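Local coordinates for protein soluble lytic murein transglycosylase (Escherichia coli, PDB 1QSA) that cleaves the glycosidic bonds between N-acetylmuramic acid and N-acetylglucosamine in periplasmic peptidoglycan, forming a 1,6-anhydro bond in the muramic acid residue, at residues A[81-85]-A[86-90]; A[323-326]-A[327-331]; A[531-534]-A[535-539]. All coordinates share one frame; numbering follows the deposited sequence.

Interaction 1: residues A[81-85]-A[86-90]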
loop_
_atom_site.group_PDB
_atom_site.type_symbol
_atom_site.label_atom_id
_atom_site.label_comp_id
_atom_site.label_asym_id
_atom_site.label_seq_id
_atom_site.Cartn_x
_atom_site.Cartn_y
_atom_site.Cartn_z
ATOM N N GLU A 81 17.161 19.182 15.036
ATOM C CA GLU A 81 18.516 19.468 15.529
ATOM C C GLU A 81 18.482 20.631 16.520
ATOM O O GLU A 81 19.105 20.568 17.581
ATOM C CB GLU A 81 19.477 19.774 14.366
ATOM C CG GLU A 81 20.846 20.388 14.763
ATOM C CD GLU A 81 21.631 19.576 15.804
ATOM O OE1 GLU A 81 21.403 18.353 15.955
ATOM O OE2 GLU A 81 22.499 20.177 16.472
ATOM N N LEU A 82 17.729 21.681 16.192
ATOM C CA LEU A 82 17.617 22.829 17.090
ATOM C C LEU A 82 16.949 22.385 18.395
ATOM O O LEU A 82 17.316 22.851 19.469
ATOM C CB LEU A 82 16.868 23.988 16.416
ATOM C CG LEU A 82 17.661 24.624 15.264
ATOM C CD1 LEU A 82 16.766 25.577 14.503
ATOM C CD2 LEU A 82 18.902 25.348 15.781
ATOM N N ALA A 83 16.021 21.429 18.309
ATOM C CA ALA A 83 15.366 20.912 19.515
ATOM C C ALA A 83 16.402 20.151 20.351
ATOM O O ALA A 83 16.432 20.273 21.582
ATOM C CB ALA A 83 14.189 19.998 19.143
ATOM N N ARG A 84 17.290 19.413 19.686
ATOM C CA ARG A 84 18.337 18.660 20.385
ATOM C C ARG A 84 19.256 19.620 21.155
ATOM O O ARG A 84 19.715 19.292 22.254
ATOM C CB ARG A 84 19.172 17.844 19.405
ATOM C CG ARG A 84 20.180 16.918 20.078
ATOM C CD ARG A 84 21.214 16.415 19.063
ATOM N NE ARG A 84 22.071 17.501 18.574
ATOM C CZ ARG A 84 23.081 18.047 19.249
ATOM N NH1 ARG A 84 23.428 17.582 20.447
ATOM N NH2 ARG A 84 23.777 19.039 18.715
ATOM N N ARG A 85 19.526 20.795 20.579
ATOM C CA ARG A 85 20.361 21.816 21.224
ATOM C C ARG A 85 19.587 22.574 22.300
ATOM O O ARG A 85 20.165 23.402 23.015
ATOM C CB ARG A 85 20.805 22.868 20.215
ATOM C CG ARG A 85 21.606 22.346 19.037
ATOM C CD ARG A 85 21.877 23.486 18.079
ATOM N NE ARG A 85 22.439 22.975 16.830
ATOM C CZ ARG A 85 22.872 23.737 15.826
ATOM N NH1 ARG A 85 22.796 25.056 15.905
ATOM N NH2 ARG A 85 23.360 23.168 14.734
ATOM N N GLU A 86 18.280 22.316 22.382
ATOM C CA GLU A 86 17.371 23.009 23.310
ATOM C C GLU A 86 17.309 24.512 22.988
ATOM O O GLU A 86 17.063 25.363 23.854
ATOM C CB GLU A 86 17.752 22.751 24.775
ATOM C CG GLU A 86 17.577 21.289 25.174
ATOM C CD GLU A 86 17.888 21.028 26.636
ATOM O OE1 GLU A 86 17.310 21.709 27.501
ATOM O OE2 GLU A 86 18.701 20.127 26.921
ATOM N N ASP A 87 17.531 24.825 21.714
ATOM C CA ASP A 87 17.500 26.191 21.215
ATOM C C ASP A 87 16.069 26.466 20.746
ATOM O O ASP A 87 15.780 26.530 19.541
ATOM C CB ASP A 87 18.516 26.330 20.061
ATOM C CG ASP A 87 18.610 27.742 19.522
ATOM O OD1 ASP A 87 18.019 28.667 20.112
ATOM O OD2 ASP A 87 19.279 27.927 18.481
ATOM N N TRP A 88 15.170 26.638 21.713
ATOM C CA TRP A 88 13.750 26.849 21.422
ATOM C C TRP A 88 13.483 28.141 20.662
ATOM O O TRP A 88 12.719 28.158 19.690
ATOM C CB TRP A 88 12.933 26.749 22.724
ATOM C CG TRP A 88 13.256 25.495 23.478
ATOM C CD1 TRP A 88 13.828 25.402 24.715
ATOM C CD2 TRP A 88 13.120 24.152 22.993
ATOM N NE1 TRP A 88 14.066 24.082 25.026
ATOM C CE2 TRP A 88 13.644 23.294 23.985
ATOM C CE3 TRP A 88 12.615 23.592 21.806
ATOM C CZ2 TRP A 88 13.683 21.897 23.826
ATOM C CZ3 TRP A 88 12.654 22.212 21.647
ATOM C CH2 TRP A 88 13.187 21.379 22.654
ATOM N N ARG A 89 14.152 29.219 21.071
ATOM C CA ARG A 89 14.012 30.507 20.396
ATOM C C ARG A 89 14.496 30.361 18.939
ATOM O O ARG A 89 13.830 30.823 17.995
ATOM C CB ARG A 89 14.847 31.564 21.121
ATOM C CG ARG A 89 14.827 32.927 20.456
ATOM C CD ARG A 89 15.771 33.880 21.158
ATOM N NE ARG A 89 15.957 35.110 20.389
ATOM C CZ ARG A 89 17.088 35.438 19.771
ATOM N NH1 ARG A 89 18.144 34.643 19.852
ATOM N NH2 ARG A 89 17.170 36.579 19.095
ATOM N N GLY A 90 15.639 29.698 18.766
ATOM C CA GLY A 90 16.196 29.495 17.430
ATOM C C GLY A 90 15.324 28.628 16.537
ATOM O O GLY A 90 15.209 28.861 15.323
HETATM O O HOH W 1 21.732 26.836 18.047
#
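L82 and A83 hold the turn that follows them, a Schellman motif ending helix 69-84. D87 N donates to L82 O at 3.0 Å. E86 N reaches A83 O at 2.9 Å from above the carbonyl plane. E86 makes the turn with a positive phi of 63°. A83 CB meets W88 CZ3 at 3.7 Å, and the CD2 branch of L82 runs alongside the D87 carboxylate.

D87 N-caps helix 88-94: its OD1 takes the N-H of G90 from above the carboxylate plane. D87 holds CG anti to the backbone N (chi1 -177°), which sets OD1 at G90 N. Its OD2 accepts from a water that also binds R85 NH1, bridging R85, at the helix end, to this N-cap residue.

The R85 side chain is held by E81, which two arginines grip. R84 comes side-on, with NE and NH2 each on one oxygen. R85 adds NE on the anti side of OE2. R85 NH2 also bonds Q53 O, tying the turn to a loop, and the W88 ring meets Y110 edge-to-face, joining helix 88-94 to helix 102-114 of the alpha-superhelix. The R85 NE to E81 OE2 bond is 2.8 Å and nearly straight, at 176°.

Interaction 2: residues A[323-326]-A[327-331]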
loop_
_atom_site.group_PDB
_atom_site.type_symbol
_atom_site.label_atom_id
_atom_site.label_comp_id
_atom_site.label_asym_id
_atom_site.label_seq_id
_atom_site.Cartn_x
_atom_site.Cartn_y
_atom_site.Cartn_z
ATOM N N TYR A 323 -21.095 -8.336 -13.532
ATOM C CA TYR A 323 -20.773 -9.551 -14.280
ATOM C C TYR A 323 -21.520 -10.746 -13.700
ATOM O O TYR A 323 -22.098 -11.529 -14.452
ATOM C CB TYR A 323 -19.265 -9.873 -14.272
ATOM C CG TYR A 323 -18.984 -11.214 -14.952
ATOM C CD1 TYR A 323 -18.906 -11.315 -16.345
ATOM C CD2 TYR A 323 -18.879 -12.392 -14.200
ATOM C CE1 TYR A 323 -18.743 -12.558 -16.973
ATOM C CE2 TYR A 323 -18.716 -13.627 -14.813
ATOM C CZ TYR A 323 -18.650 -13.706 -16.195
ATOM O OH TYR A 323 -18.492 -14.921 -16.797
ATOM N N TRP A 324 -21.519 -10.891 -12.378
ATOM C CA TRP A 324 -22.194 -12.054 -11.787
ATOM C C TRP A 324 -23.712 -11.992 -11.926
ATOM O O TRP A 324 -24.379 -13.032 -11.976
ATOM C CB TRP A 324 -21.694 -12.336 -10.368
ATOM C CG TRP A 324 -20.284 -12.908 -10.413
ATOM C CD1 TRP A 324 -19.120 -12.262 -10.073
ATOM C CD2 TRP A 324 -19.889 -14.187 -10.935
ATOM N NE1 TRP A 324 -18.031 -13.050 -10.371
ATOM C CE2 TRP A 324 -18.468 -14.237 -10.899
ATOM C CE3 TRP A 324 -20.596 -15.296 -11.436
ATOM C CZ2 TRP A 324 -17.741 -15.345 -11.347
ATOM C CZ3 TRP A 324 -19.867 -16.407 -11.882
ATOM C CH2 TRP A 324 -18.450 -16.419 -11.833
ATOM N N GLN A 325 -24.247 -10.784 -12.084
ATOM C CA GLN A 325 -25.688 -10.637 -12.322
ATOM C C GLN A 325 -25.949 -11.169 -13.737
ATOM O O GLN A 325 -26.924 -11.884 -13.973
ATOM C CB GLN A 325 -26.105 -9.169 -12.236
ATOM C CG GLN A 325 -27.600 -8.946 -12.470
ATOM C CD GLN A 325 -28.464 -9.637 -11.431
ATOM O OE1 GLN A 325 -28.804 -10.817 -11.566
ATOM N NE2 GLN A 325 -28.822 -8.905 -10.382
ATOM N N ALA A 326 -25.063 -10.811 -14.668
ATOM C CA ALA A 326 -25.157 -11.269 -16.049
ATOM C C ALA A 326 -25.035 -12.795 -16.086
ATOM O O ALA A 326 -25.754 -13.457 -16.829
ATOM C CB ALA A 326 -24.064 -10.636 -16.883
ATOM N N ASP A 327 -24.121 -13.345 -15.283
ATOM C CA ASP A 327 -23.922 -14.799 -15.220
ATOM C C ASP A 327 -25.215 -15.519 -14.794
ATOM O O ASP A 327 -25.597 -16.532 -15.384
ATOM C CB ASP A 327 -22.786 -15.125 -14.252
ATOM C CG ASP A 327 -22.473 -16.612 -14.196
ATOM O OD1 ASP A 327 -21.742 -17.112 -15.081
ATOM O OD2 ASP A 327 -22.969 -17.275 -13.270
ATOM N N LEU A 328 -25.888 -14.973 -13.784
ATOM C CA LEU A 328 -27.155 -15.540 -13.302
ATOM C C LEU A 328 -28.244 -15.445 -14.379
ATOM O O LEU A 328 -28.968 -16.418 -14.635
ATOM C CB LEU A 328 -27.630 -14.794 -12.058
ATOM C CG LEU A 328 -26.861 -15.001 -10.756
ATOM C CD1 LEU A 328 -27.377 -14.011 -9.725
ATOM C CD2 LEU A 328 -27.018 -16.454 -10.281
ATOM N N LEU A 329 -28.332 -14.286 -15.030
ATOM C CA LEU A 329 -29.327 -14.051 -16.086
ATOM C C LEU A 329 -29.126 -14.984 -17.272
ATOM O O LEU A 329 -30.092 -15.473 -17.855
ATOM C CB LEU A 329 -29.270 -12.598 -16.562
ATOM C CG LEU A 329 -29.862 -11.566 -15.596
ATOM C CD1 LEU A 329 -29.460 -10.153 -16.048
ATOM C CD2 LEU A 329 -31.392 -11.710 -15.516
ATOM N N LEU A 330 -27.870 -15.249 -17.628
ATOM C CA LEU A 330 -27.588 -16.163 -18.730
ATOM C C LEU A 330 -28.119 -17.559 -18.393
ATOM O O LEU A 330 -28.780 -18.181 -19.224
ATOM C CB LEU A 330 -26.086 -16.254 -19.016
ATOM C CG LEU A 330 -25.472 -15.050 -19.739
ATOM C CD1 LEU A 330 -23.940 -15.148 -19.704
ATOM C CD2 LEU A 330 -25.980 -15.033 -21.190
ATOM N N GLU A 331 -27.867 -18.038 -17.171
ATOM C CA GLU A 331 -28.343 -19.376 -16.800
ATOM C C GLU A 331 -29.873 -19.441 -16.786
ATOM O O GLU A 331 -30.455 -20.498 -17.055
ATOM C CB GLU A 331 -27.788 -19.832 -15.448
ATOM C CG GLU A 331 -28.103 -21.310 -15.203
ATOM C CD GLU A 331 -27.522 -21.892 -13.928
ATOM O OE1 GLU A 331 -27.080 -21.135 -13.027
ATOM O OE2 GLU A 331 -27.535 -23.140 -13.829
HETATM O O HOH W 2 -18.598 -17.059 -15.256
#
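W324 and D327 lie side by side, one turn apart on helix 319-331, an alpha-helix of the superhelical part of the chain. This is the tight side. The D327 carboxylate lies obliquely beside the six-membered ring of the indole, with CG 3.5 Å from W324 CZ3. The carboxylate and ring planes are 66° apart. With CG anti to the backbone N (chi1 -177°), the D327 carboxylate lies alongside the indole, which reaches forward from W324. The Y323 ring adds to the packing: its CD2 sits 3.7 Å above the indole plane of W324, over the centre.

The buried acid has strong partners. OD2 pairs with R301, which also pairs with E331. OD1 pairs with R359, which also bonds Y323 OH. A water takes a hydrogen bond from Y323 OH at 2.6 Å and gives one to D327 OD1. Replacing D327 by an alanine is likely to leave R359 without this acid, cost R301 one of its two acid partners and open a gap beside the indole. W324 NE1 bonds Y352 OH, and the indole also packs on helix 572-578, so this face joins neighbouring helices.

The other side is looser. Q325 is partly exposed and has two deposited conformers. In one of them Q325 OE1 is 4.0 Å from L328 CD1, a doubtful contact. L329 and L330 pack against helix 335-346. Four i to i+4 backbone bonds link the two segments. The one from D327 N to Y323 O is 2.8 Å long and lies in the carbonyl plane.

Interaction 3: residues A[531-534]-A[535-539]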
loop_
_atom_site.group_PDB
_atom_site.type_symbol
_atom_site.label_atom_id
_atom_site.label_comp_id
_atom_site.label_asym_id
_atom_site.label_seq_id
_atom_site.Cartn_x
_atom_site.Cartn_y
_atom_site.Cartn_z
ATOM N N THR A 531 12.222 -14.705 -12.446
ATOM C CA THR A 531 11.632 -15.560 -13.494
ATOM C C THR A 531 11.775 -17.039 -13.112
ATOM O O THR A 531 10.936 -17.862 -13.451
ATOM C CB THR A 531 12.252 -15.346 -14.902
ATOM O OG1 THR A 531 13.670 -15.575 -14.873
ATOM C CG2 THR A 531 11.931 -13.948 -15.437
ATOM N N SER A 532 12.848 -17.369 -12.407
ATOM C CA SER A 532 13.059 -18.737 -11.943
ATOM C C SER A 532 11.974 -19.140 -10.929
ATOM O O SER A 532 11.318 -20.165 -11.107
ATOM C CB SER A 532 14.455 -18.923 -11.351
ATOM O OG SER A 532 15.419 -18.950 -12.390
ATOM N N TYR A 533 11.709 -18.296 -9.929
ATOM C CA TYR A 533 10.670 -18.647 -8.952
ATOM C C TYR A 533 9.290 -18.676 -9.616
ATOM O O TYR A 533 8.479 -19.578 -9.359
ATOM C CB TYR A 533 10.666 -17.678 -7.770
ATOM C CG TYR A 533 9.748 -18.150 -6.651
ATOM C CD1 TYR A 533 10.024 -19.330 -5.953
ATOM C CD2 TYR A 533 8.557 -17.479 -6.372
ATOM C CE1 TYR A 533 9.118 -19.839 -5.007
ATOM C CE2 TYR A 533 7.645 -17.983 -5.422
ATOM C CZ TYR A 533 7.933 -19.160 -4.758
ATOM O OH TYR A 533 7.000 -19.698 -3.886
ATOM N N LEU A 534 9.035 -17.709 -10.498
ATOM C CA LEU A 534 7.748 -17.642 -11.196
ATOM C C LEU A 534 7.540 -18.902 -12.038
ATOM O O LEU A 534 6.455 -19.492 -12.027
ATOM C CB LEU A 534 7.699 -16.381 -12.061
ATOM C CG LEU A 534 6.347 -16.052 -12.721
ATOM C CD1 LEU A 534 5.257 -15.862 -11.664
ATOM C CD2 LEU A 534 6.494 -14.810 -13.591
ATOM N N GLN A 535 8.598 -19.354 -12.713
ATOM C CA GLN A 535 8.528 -20.579 -13.518
ATOM C C GLN A 535 8.259 -21.787 -12.602
ATOM O O GLN A 535 7.489 -22.683 -12.952
ATOM C CB GLN A 535 9.845 -20.777 -14.292
ATOM C CG GLN A 535 10.024 -22.167 -14.919
ATOM C CD GLN A 535 8.951 -22.551 -15.920
ATOM O OE1 GLN A 535 8.406 -21.712 -16.636
ATOM N NE2 GLN A 535 8.668 -23.845 -15.994
ATOM N N TYR A 536 8.858 -21.781 -11.411
ATOM C CA TYR A 536 8.662 -22.859 -10.448
ATOM C C TYR A 536 7.183 -22.989 -10.059
ATOM O O TYR A 536 6.616 -24.077 -10.171
ATOM C CB TYR A 536 9.533 -22.635 -9.201
ATOM C CG TYR A 536 9.168 -23.512 -8.014
ATOM C CD1 TYR A 536 9.276 -24.901 -8.071
ATOM C CD2 TYR A 536 8.695 -22.940 -6.837
ATOM C CE1 TYR A 536 8.913 -25.701 -6.963
ATOM C CE2 TYR A 536 8.336 -23.723 -5.744
ATOM C CZ TYR A 536 8.449 -25.090 -5.810
ATOM O OH TYR A 536 8.115 -25.836 -4.699
ATOM N N VAL A 537 6.554 -21.895 -9.631
ATOM C CA VAL A 537 5.138 -21.983 -9.247
ATOM C C VAL A 537 4.234 -22.220 -10.466
ATOM O O VAL A 537 3.184 -22.853 -10.356
ATOM C CB VAL A 537 4.657 -20.780 -8.369
ATOM C CG1 VAL A 537 5.384 -20.793 -7.014
ATOM C CG2 VAL A 537 4.859 -19.463 -9.075
ATOM N N TYR A 538 4.659 -21.735 -11.628
ATOM C CA TYR A 538 3.899 -21.928 -12.860
ATOM C C TYR A 538 3.798 -23.431 -13.210
ATOM O O TYR A 538 2.699 -23.974 -13.345
ATOM C CB TYR A 538 4.551 -21.137 -14.002
ATOM C CG TYR A 538 3.774 -21.091 -15.312
ATOM C CD1 TYR A 538 2.576 -20.374 -15.417
ATOM C CD2 TYR A 538 4.272 -21.712 -16.460
ATOM C CE1 TYR A 538 1.902 -20.271 -16.640
ATOM C CE2 TYR A 538 3.606 -21.614 -17.687
ATOM C CZ TYR A 538 2.419 -20.885 -17.760
ATOM O OH TYR A 538 1.745 -20.778 -18.952
ATOM N N GLN A 539 4.936 -24.124 -13.280
ATOM C CA GLN A 539 4.922 -25.545 -13.606
ATOM C C GLN A 539 4.278 -26.369 -12.493
ATOM O O GLN A 539 3.575 -27.332 -12.767
ATOM C CB GLN A 539 6.346 -26.050 -13.920
ATOM C CG GLN A 539 7.341 -26.014 -12.756
ATOM C CD GLN A 539 7.193 -27.192 -11.792
ATOM O OE1 GLN A 539 6.941 -28.319 -12.211
ATOM N NE2 GLN A 539 7.344 -26.923 -10.497
#
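Y533 and Y536 both set CG anti to the backbone N, with chi1 at -171° and 166°. These torsions bring the two rings together along one side of the helix. The CE1 edge atom of Y533 comes to the edge of the Y536 ring, near its plane, and lies 3.6 Å from Y536 CD2. The ring planes are 45° apart, so the pair is oblique.

V537 touches the same tyrosine further out. Its CG1 is anti to the carbonyl carbon and meets the phenol end of Y533, 3.8 Å from CZ. The other branch, CG2, turns back to the helix wall and lies 3.4 Å from L534 O.

These side chains belong to alpha-helix 523-540 of the lysozyme-like SLT domain. Its i to i+4 bonds include V537 N to Y533 O, 3.0 Å long and almost in line with the carbonyl. The helix is covered on several sides. Y533 and Y536 touch helix 499-509, while L534, V537 and Y538 touch helix 545-554. Y533 and V537 also share P556. The side chain of L534 is about 8 Å from that of E478, the predicted active-site residue.

Polar ends are tied in too. T531 OG1 bonds I527 O, one turn back. Q535 bends at chi2, and its OE1 accepts from the backbone N atoms of E465 and I466. Q539 NE2 reaches Y536 O at 3.0 Å, in the carbonyl plane and on a lone pair.

Overall arrangement
The three contacts follow one another along the chain, with no nesting or crossing. Each is local and closes no long loop. Interaction 1 comes first and closes the short turn between helices 69-84 and 88-94. Interaction 2 lies within helix 319-331, which packs on helix 572-578, a much later part of the chain. Interaction 3 lies within helix 523-540 of the SLT domain. The centre of interaction 1 is about 67 Å from that of interaction 2 and about 55 Å from that of interaction 3, with the chain's centre between. Interactions 2 and 3 are nearer, their centres about 35 Å apart, but do not touch.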